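Local coordinates for TetR family transcriptional regulator (Rhodococcus erythropolis, PDB 4ZA6), which probably represses transcription of qsdA, a gene for degrading quorum-sensing signals, as a TetR-family regulator, at residues S120-A125 with G147-V151. Numbering follows the deposited sequence.
Sequences SASITA and GEALV
Ser-120 meets Val-151 where helices 115-133 and 143-158 pack in the all-helical C-terminal domain of this TetR-family regulator; the axes of segments 120-125 and 147-151 pass 7.9 Å apart. CB of Ser-120 lies 3.6 Å from CG2 of Val-151, while its OG is hydrogen-bonded to the carbonyl O of Ile-116, one turn back. That same CG2 presses on the backbone too, 3.5 Å from N of Ala-121. The Ala-121 methyl points into the interface; although CB of Glu-148 points away, its chain bends at chi2 (68°) and brings OE1 back to 3.4 Å from CB of Ala-121, a van der Waals touch. Thr-124 works in two directions. Its OG1, beside the backbone N (chi1 -54°), donates a hydrogen bond of 2.7 Å to Ser-120 O, from above the carbonyl plane; that oxygen also accepts the backbone N-H of Thr-124. The same torsion swings CG2 over to the other helix, 3.7 Å from CA of Gly-147 and just as near CD1 of Leu-150. A serine here keeps the hydroxyl, but losing CG2 would probably open a gap against both. Gly-147 lets the helices close in, since a CB there would clash with Ala-121 O and Ala-125 N; CA of Gly-147 comes to 4.2 Å from that Ala-125 N.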
loop_
_atom_site.group_PDB
_atom_site.type_symbol
_atom_site.label_atom_id
_atom_site.label_comp_id
_atom_site.label_asym_id
_atom_site.label_seq_id
_atom_site.Cartn_x
_atom_site.Cartn_y
_atom_site.Cartn_z
ATOM N N SER A 120 -4.660 -2.649 0.649
ATOM C CA SER A 120 -5.078 -1.242 0.650
ATOM C C SER A 120 -6.625 -1.182 0.600
ATOM O O SER A 120 -7.223 -0.522 1.447
ATOM C CB SER A 120 -4.463 -0.496 -0.532
ATOM O OG SER A 120 -3.046 -0.516 -0.466
ATOM N N ALA A 121 -7.255 -1.954 -0.327
ATOM C CA ALA A 121 -8.727 -2.030 -0.504
ATOM C C ALA A 121 -9.463 -2.623 0.729
ATOM O O ALA A 121 -10.502 -2.098 1.124
ATOM C CB ALA A 121 -9.061 -2.838 -1.752
ATOM N N SER A 122 -8.919 -3.680 1.346
ATOM C CA SER A 122 -9.543 -4.297 2.533
ATOM C C SER A 122 -9.407 -3.421 3.783
ATOM O O SER A 122 -10.342 -3.365 4.576
ATOM C CB SER A 122 -9.011 -5.712 2.766
ATOM O OG SER A 122 -7.655 -5.665 3.165
ATOM N N ILE A 123 -8.276 -2.717 3.957
ATOM C CA ILE A 123 -8.138 -1.775 5.086
ATOM C C ILE A 123 -9.031 -0.568 4.819
ATOM O O ILE A 123 -9.718 -0.118 5.742
ATOM C CB ILE A 123 -6.670 -1.355 5.365
ATOM C CG1 ILE A 123 -5.807 -2.583 5.778
ATOM C CG2 ILE A 123 -6.628 -0.255 6.455
ATOM C CD1 ILE A 123 -4.306 -2.320 5.830
ATOM N N THR A 124 -9.086 -0.069 3.546
ATOM C CA THR A 124 -9.995 1.050 3.229
ATOM C C THR A 124 -11.468 0.669 3.526
ATOM O O THR A 124 -12.179 1.449 4.139
ATOM C CB THR A 124 -9.808 1.592 1.804
ATOM O OG1 THR A 124 -8.432 1.930 1.613
ATOM C CG2 THR A 124 -10.698 2.831 1.527
ATOM N N ALA A 125 -11.889 -0.551 3.113
ATOM C CA ALA A 125 -13.226 -1.110 3.337
ATOM C C ALA A 125 -13.569 -1.114 4.851
ATOM O O ALA A 125 -14.682 -0.781 5.234
ATOM C CB ALA A 125 -13.285 -2.539 2.778
ATOM N N GLY A 147 -13.890 0.902 -1.276
ATOM C CA GLY A 147 -12.500 0.722 -0.851
ATOM C C GLY A 147 -11.609 0.396 -2.037
ATOM O O GLY A 147 -10.572 1.027 -2.226
ATOM N N GLU A 148 -12.029 -0.570 -2.872
ATOM C CA GLU A 148 -11.324 -0.944 -4.099
ATOM C C GLU A 148 -11.267 0.256 -5.073
ATOM O O GLU A 148 -10.209 0.526 -5.644
ATOM C CB GLU A 148 -12.001 -2.182 -4.742
ATOM C CG GLU A 148 -11.452 -2.586 -6.100
ATOM C CD GLU A 148 -10.040 -3.135 -6.181
ATOM O OE1 GLU A 148 -9.431 -3.420 -5.126
ATOM O OE2 GLU A 148 -9.552 -3.307 -7.320
ATOM N N ALA A 149 -12.387 1.003 -5.209
ATOM C CA ALA A 149 -12.477 2.172 -6.093
ATOM C C ALA A 149 -11.527 3.297 -5.654
ATOM O O ALA A 149 -10.846 3.868 -6.498
ATOM C CB ALA A 149 -13.904 2.683 -6.150
ATOM N N LEU A 150 -11.471 3.584 -4.341
ATOM C CA LEU A 150 -10.593 4.613 -3.774
ATOM C C LEU A 150 -9.127 4.281 -4.077
ATOM O O LEU A 150 -8.407 5.143 -4.553
ATOM C CB LEU A 150 -10.794 4.769 -2.239
ATOM C CG LEU A 150 -12.036 5.546 -1.717
ATOM C CD1 LEU A 150 -11.938 5.790 -0.224
ATOM C CD2 LEU A 150 -12.175 6.919 -2.382
ATOM N N VAL A 151 -8.714 3.017 -3.860
ATOM C CA VAL A 151 -7.343 2.556 -4.105
ATOM C C VAL A 151 -6.998 2.695 -5.592
ATOM O O VAL A 151 -5.941 3.254 -5.926
ATOM C CB VAL A 151 -7.168 1.090 -3.601
ATOM C CG1 VAL A 151 -5.849 0.459 -4.087
ATOM C CG2 VAL A 151 -7.261 1.043 -2.085
#